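Local atomic coordinates of acyl-homoserine-lactone synthase (Mesorhizobium sp. ORS 3359, PDB entry 6WNS), a protein that makes acyl-homoserine lactone quorum-sensing signals, using a coenzyme A thioester as the acyl donor. Residues R3-Y15 with F50-D62. Residues are numbered along the deposited sequence; the frame is centred on the assembly and turned at random.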
loop_
_atom_site.group_PDB
_atom_site.type_symbol
_atom_site.label_atom_id
_atom_site.label_comp_id
_atom_site.label_asym_id
_atom_site.label_seq_id
_atom_site.Cartn_x
_atom_site.Cartn_y
_atom_site.Cartn_z
ATOM N N ARG A 3 -7.973 -7.565 11.628
ATOM C CA ARG A 3 -8.714 -6.319 11.327
ATOM C C ARG A 3 -7.764 -5.241 10.787
ATOM O O ARG A 3 -6.561 -5.227 11.164
ATOM C CB ARG A 3 -9.418 -5.782 12.576
ATOM C CG ARG A 3 -10.508 -6.678 13.130
ATOM C CD ARG A 3 -11.736 -6.696 12.227
ATOM N NE ARG A 3 -12.761 -7.554 12.792
ATOM C CZ ARG A 3 -12.877 -8.880 12.597
ATOM N NH1 ARG A 3 -12.036 -9.547 11.819
ATOM N NH2 ARG A 3 -13.869 -9.543 13.171
ATOM N N ILE A 4 -8.293 -4.351 9.945
ATOM C CA ILE A 4 -7.493 -3.297 9.264
ATOM C C ILE A 4 -7.606 -2.024 10.104
ATOM O O ILE A 4 -8.748 -1.586 10.406
ATOM C CB ILE A 4 -7.984 -3.134 7.817
ATOM C CG1 ILE A 4 -7.816 -4.442 7.035
ATOM C CG2 ILE A 4 -7.277 -1.980 7.133
ATOM C CD1 ILE A 4 -6.396 -4.785 6.691
ATOM N N HIS A 5 -6.481 -1.517 10.564
ATOM C CA HIS A 5 -6.386 -0.283 11.369
ATOM C C HIS A 5 -5.702 0.845 10.591
ATOM O O HIS A 5 -4.672 0.607 9.900
ATOM C CB HIS A 5 -5.541 -0.504 12.609
ATOM C CG HIS A 5 -6.120 -1.468 13.557
ATOM N ND1 HIS A 5 -6.361 -1.130 14.869
ATOM C CD2 HIS A 5 -6.500 -2.755 13.402
ATOM C CE1 HIS A 5 -6.929 -2.145 15.479
ATOM N NE2 HIS A 5 -6.989 -3.158 14.606
ATOM N N LEU A 6 -6.288 2.022 10.702
ATOM C CA LEU A 6 -5.849 3.221 9.968
ATOM C C LEU A 6 -5.046 4.064 10.943
ATOM O O LEU A 6 -5.655 4.614 11.899
ATOM C CB LEU A 6 -7.050 4.011 9.471
ATOM C CG LEU A 6 -6.664 5.376 8.934
ATOM C CD1 LEU A 6 -5.645 5.230 7.782
ATOM C CD2 LEU A 6 -7.905 6.117 8.524
ATOM N N VAL A 7 -3.736 4.123 10.725
ATOM C CA VAL A 7 -2.838 4.959 11.578
ATOM C C VAL A 7 -2.441 6.205 10.821
ATOM O O VAL A 7 -1.946 6.114 9.660
ATOM C CB VAL A 7 -1.615 4.179 12.065
ATOM C CG1 VAL A 7 -0.917 4.956 13.132
ATOM C CG2 VAL A 7 -2.058 2.818 12.621
ATOM N N THR A 8 -2.680 7.337 11.465
ATOM C CA THR A 8 -2.446 8.664 10.875
ATOM C C THR A 8 -1.617 9.502 11.825
ATOM O O THR A 8 -1.381 9.108 12.964
ATOM C CB THR A 8 -3.759 9.401 10.614
ATOM O OG1 THR A 8 -4.354 9.800 11.862
ATOM C CG2 THR A 8 -4.650 8.505 9.793
ATOM N N TRP A 9 -1.273 10.704 11.396
ATOM C CA TRP A 9 -0.655 11.659 12.321
ATOM C C TRP A 9 -1.538 11.821 13.543
ATOM O O TRP A 9 -1.005 11.925 14.633
ATOM C CB TRP A 9 -0.462 13.011 11.624
ATOM C CG TRP A 9 0.372 13.956 12.419
ATOM C CD1 TRP A 9 0.006 15.112 13.046
ATOM C CD2 TRP A 9 1.769 13.782 12.688
ATOM N NE1 TRP A 9 1.094 15.674 13.658
ATOM C CE2 TRP A 9 2.186 14.892 13.453
ATOM C CE3 TRP A 9 2.676 12.763 12.387
ATOM C CZ2 TRP A 9 3.507 15.042 13.882
ATOM C CZ3 TRP A 9 3.986 12.963 12.764
ATOM C CH2 TRP A 9 4.373 14.051 13.526
ATOM N N GLU A 10 -2.867 11.878 13.397
ATOM C CA GLU A 10 -3.739 12.266 14.510
ATOM C C GLU A 10 -3.695 11.199 15.601
ATOM O O GLU A 10 -3.836 11.567 16.756
ATOM C CB GLU A 10 -5.184 12.459 14.047
ATOM C CG GLU A 10 -5.414 13.717 13.261
ATOM C CD GLU A 10 -6.899 14.010 13.094
ATOM O OE1 GLU A 10 -7.352 15.090 13.494
ATOM O OE2 GLU A 10 -7.618 13.115 12.612
ATOM N N ASN A 11 -3.647 9.909 15.265
ATOM C CA ASN A 11 -3.741 8.832 16.298
ATOM C C ASN A 11 -2.374 8.132 16.477
ATOM O O ASN A 11 -2.323 7.009 17.064
ATOM C CB ASN A 11 -4.896 7.856 15.994
ATOM C CG ASN A 11 -4.676 7.073 14.722
ATOM O OD1 ASN A 11 -3.700 7.301 13.981
ATOM N ND2 ASN A 11 -5.567 6.127 14.474
ATOM N N ARG A 12 -1.283 8.742 16.023
ATOM C CA ARG A 12 0.056 8.093 16.067
ATOM C C ARG A 12 0.476 7.765 17.523
ATOM O O ARG A 12 1.221 6.770 17.740
ATOM C CB ARG A 12 1.097 8.972 15.347
ATOM C CG ARG A 12 1.517 10.165 16.158
ATOM C CD ARG A 12 2.374 11.176 15.373
ATOM N NE ARG A 12 2.946 12.186 16.231
ATOM C CZ ARG A 12 2.272 13.252 16.641
ATOM N NH1 ARG A 12 0.997 13.406 16.273
ATOM N NH2 ARG A 12 2.821 14.152 17.444
ATOM N N LYS A 13 0.034 8.523 18.511
ATOM C CA LYS A 13 0.467 8.277 19.908
ATOM C C LYS A 13 -0.271 7.068 20.491
ATOM O O LYS A 13 0.395 6.257 21.109
ATOM C CB LYS A 13 0.246 9.508 20.764
ATOM C CG LYS A 13 1.240 10.606 20.406
ATOM C CD LYS A 13 1.245 11.664 21.432
ATOM C CE LYS A 13 2.367 12.660 21.264
ATOM N NZ LYS A 13 2.473 13.328 22.583
ATOM N N LEU A 14 -1.561 6.953 20.259
ATOM C CA LEU A 14 -2.322 5.722 20.567
ATOM C C LEU A 14 -1.619 4.535 19.900
ATOM O O LEU A 14 -1.525 3.457 20.505
ATOM C CB LEU A 14 -3.736 5.893 20.020
ATOM C CG LEU A 14 -4.657 4.705 20.276
ATOM C CD1 LEU A 14 -4.999 4.648 21.745
ATOM C CD2 LEU A 14 -5.938 4.802 19.464
ATOM N N TYR A 15 -1.104 4.711 18.682
ATOM C CA TYR A 15 -0.524 3.582 17.934
ATOM C C TYR A 15 1.005 3.550 18.060
ATOM O O TYR A 15 1.629 2.922 17.207
ATOM C CB TYR A 15 -0.982 3.626 16.483
ATOM C CG TYR A 15 -2.371 3.085 16.271
ATOM C CD1 TYR A 15 -2.547 1.733 16.077
ATOM C CD2 TYR A 15 -3.499 3.906 16.190
ATOM C CE1 TYR A 15 -3.801 1.183 15.826
ATOM C CE2 TYR A 15 -4.763 3.365 15.935
ATOM C CZ TYR A 15 -4.920 2.000 15.777
ATOM O OH TYR A 15 -6.143 1.421 15.513
ATOM N N PHE A 50 8.945 9.679 2.623
ATOM C CA PHE A 50 7.480 9.760 2.579
ATOM C C PHE A 50 6.850 9.386 3.896
ATOM O O PHE A 50 5.605 9.557 4.061
ATOM C CB PHE A 50 6.928 8.922 1.433
ATOM C CG PHE A 50 7.646 9.240 0.141
ATOM C CD1 PHE A 50 7.637 10.535 -0.401
ATOM C CD2 PHE A 50 8.324 8.249 -0.545
ATOM C CE1 PHE A 50 8.317 10.812 -1.594
ATOM C CE2 PHE A 50 9.032 8.543 -1.698
ATOM C CZ PHE A 50 8.977 9.810 -2.258
ATOM N N ASP A 51 7.668 8.965 4.862
ATOM C CA ASP A 51 7.157 8.687 6.216
ATOM C C ASP A 51 7.175 10.002 6.986
ATOM O O ASP A 51 8.155 10.249 7.704
ATOM C CB ASP A 51 8.017 7.584 6.872
ATOM C CG ASP A 51 7.906 6.247 6.218
ATOM O OD1 ASP A 51 8.918 5.773 5.642
ATOM O OD2 ASP A 51 6.752 5.733 6.164
ATOM N N ASN A 52 6.129 10.831 6.878
ATOM C CA ASN A 52 5.999 12.103 7.609
ATOM C C ASN A 52 4.538 12.234 8.029
ATOM O O ASN A 52 3.780 11.259 7.907
ATOM C CB ASN A 52 6.546 13.259 6.764
ATOM C CG ASN A 52 5.724 13.522 5.514
ATOM O OD1 ASN A 52 4.587 13.016 5.395
ATOM N ND2 ASN A 52 6.235 14.417 4.665
ATOM N N GLU A 53 4.157 13.417 8.430
ATOM C CA GLU A 53 2.841 13.739 9.003
ATOM C C GLU A 53 1.735 13.536 7.963
ATOM O O GLU A 53 0.587 13.440 8.395
ATOM C CB GLU A 53 2.794 15.168 9.565
ATOM C CG GLU A 53 2.913 16.245 8.505
ATOM C CD GLU A 53 4.321 16.712 8.186
ATOM O OE1 GLU A 53 5.341 15.916 8.362
ATOM O OE2 GLU A 53 4.427 17.918 7.788
ATOM N N HIS A 54 2.058 13.420 6.664
ATOM C CA HIS A 54 1.046 13.232 5.599
ATOM C C HIS A 54 0.797 11.777 5.269
ATOM O O HIS A 54 -0.224 11.471 4.606
ATOM C CB HIS A 54 1.466 13.966 4.335
ATOM C CG HIS A 54 1.541 15.436 4.509
ATOM N ND1 HIS A 54 0.418 16.190 4.750
ATOM C CD2 HIS A 54 2.605 16.275 4.558
ATOM C CE1 HIS A 54 0.786 17.436 4.964
ATOM N NE2 HIS A 54 2.127 17.512 4.839
ATOM N N ALA A 55 1.610 10.854 5.781
ATOM C CA ALA A 55 1.427 9.422 5.500
ATOM C C ALA A 55 0.233 8.865 6.258
ATOM O O ALA A 55 -0.001 9.246 7.432
ATOM C CB ALA A 55 2.688 8.626 5.777
ATOM N N LEU A 56 -0.446 7.915 5.592
ATOM C CA LEU A 56 -1.433 7.006 6.176
ATOM C C LEU A 56 -0.905 5.580 6.159
ATOM O O LEU A 56 -0.454 5.139 5.131
ATOM C CB LEU A 56 -2.725 7.085 5.358
ATOM C CG LEU A 56 -3.187 8.492 4.978
ATOM C CD1 LEU A 56 -4.457 8.342 4.144
ATOM C CD2 LEU A 56 -3.466 9.333 6.195
ATOM N N TYR A 57 -1.037 4.884 7.281
ATOM C CA TYR A 57 -0.618 3.470 7.447
ATOM C C TYR A 57 -1.880 2.630 7.622
ATOM O O TYR A 57 -2.691 2.793 8.553
ATOM C CB TYR A 57 0.380 3.345 8.589
ATOM C CG TYR A 57 1.565 4.242 8.385
ATOM C CD1 TYR A 57 2.584 3.863 7.527
ATOM C CD2 TYR A 57 1.624 5.492 8.973
ATOM C CE1 TYR A 57 3.680 4.698 7.294
ATOM C CE2 TYR A 57 2.667 6.363 8.703
ATOM C CZ TYR A 57 3.705 5.960 7.865
ATOM O OH TYR A 57 4.785 6.744 7.638
ATOM N N VAL A 58 -2.051 1.728 6.682
ATOM C CA VAL A 58 -3.146 0.737 6.702
ATOM C C VAL A 58 -2.601 -0.612 7.134
ATOM O O VAL A 58 -1.996 -1.315 6.302
ATOM C CB VAL A 58 -3.795 0.619 5.334
ATOM C CG1 VAL A 58 -5.050 -0.225 5.472
ATOM C CG2 VAL A 58 -4.114 2.004 4.772
ATOM N N LEU A 59 -2.774 -0.928 8.409
ATOM C CA LEU A 59 -2.095 -2.071 9.040
ATOM C C LEU A 59 -3.102 -3.158 9.409
ATOM O O LEU A 59 -4.109 -2.868 10.112
ATOM C CB LEU A 59 -1.347 -1.542 10.243
ATOM C CG LEU A 59 -0.311 -0.454 9.877
ATOM C CD1 LEU A 59 0.431 -0.100 11.110
ATOM C CD2 LEU A 59 0.624 -0.955 8.757
ATOM N N ALA A 60 -2.765 -4.381 9.006
ATOM C CA ALA A 60 -3.496 -5.604 9.400
ATOM C C ALA A 60 -2.893 -6.153 10.705
ATOM O O ALA A 60 -1.674 -6.515 10.692
ATOM C CB ALA A 60 -3.435 -6.570 8.261
ATOM N N LEU A 61 -3.699 -6.203 11.797
ATOM C CA LEU A 61 -3.281 -6.607 13.175
ATOM C C LEU A 61 -4.050 -7.846 13.599
ATOM O O LEU A 61 -4.871 -8.161 12.811
ATOM C CB LEU A 61 -3.644 -5.494 14.153
ATOM C CG LEU A 61 -3.014 -4.153 13.803
ATOM C CD1 LEU A 61 -3.055 -3.223 14.983
ATOM C CD2 LEU A 61 -1.571 -4.345 13.296
ATOM N N ASP A 62 -3.961 -8.240 14.898
ATOM C CA ASP A 62 -4.755 -9.306 15.578
ATOM C C ASP A 62 -4.548 -9.377 17.109
ATOM O O ASP A 62 -5.039 -10.502 17.722
ATOM C CB ASP A 62 -4.330 -10.689 15.044
ATOM C CG ASP A 62 -2.805 -11.046 15.424
ATOM O OD1 ASP A 62 -2.343 -10.252 16.358
ATOM O OD2 ASP A 62 -1.991 -11.725 14.717
HETATM O O HOH W 1 -1.202 11.363 8.365
#
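Val-7 and Tyr-57 meet at their CB atoms, and beside them Val-7 CG2 reaches Leu-59 CD1 at 4.1 Å; helix 16-31 covers this face of the sheet, with Leu-19 on Val-7 and Val-18 on Leu-59. The other face carries Ile-4, Leu-6, Val-58 and Ala-60 and packs against helix 121-135. There Ile-4 places CG2 anti to its own nitrogen, which brings that methyl to 3.3 Å from Val-58 CG1, an unusually tight carbon pair, while CD1 bends over to Ala-60 CB.

Between the two faces, strand 4-7 runs antiparallel to strand 56-60, the N-to-C directions of the two short strands differing by 154°. His-5 with Leu-59 and Val-7 with Tyr-57 are hydrogen-bonded pairs, each closed by two nearly straight bonds, such as His-5 N to Leu-59 O at 2.8 Å. Toward one end, Leu-61 lays CD1 over the centre of the His-5 ring, 3.7 Å from its centroid, in a CH-pi contact. The ring's ND1 shares a 2.6 Å hydrogen bond with Tyr-15 OH, so the imidazole is held by packing on one face and by a hydrogen bond at its edge. With the ring cut back to an alanine, Leu-61 CD1 would probably lose the face it packs on and the Tyr-15 hydroxyl this hydrogen-bond mate.

At the far end, Trp-9 is sandwiched: Glu-53 CB sits over one face, 3.8 Å from the centroid of the six-membered ring, and the Arg-12 guanidinium over the opposite one. Nearby, at the backbone, a water accepts from Trp-9 N and lies 2.6 Å from Ala-55 O and within bonding distance of Glu-53 O, linking the two segments beyond the Val-7 and Tyr-57 pair. The whole illustrates how an N-terminal strand, outermost of seven, is added antiparallel to a mixed sheet flanked by helices, the acetyltransferase-like fold of autoinducer synthases.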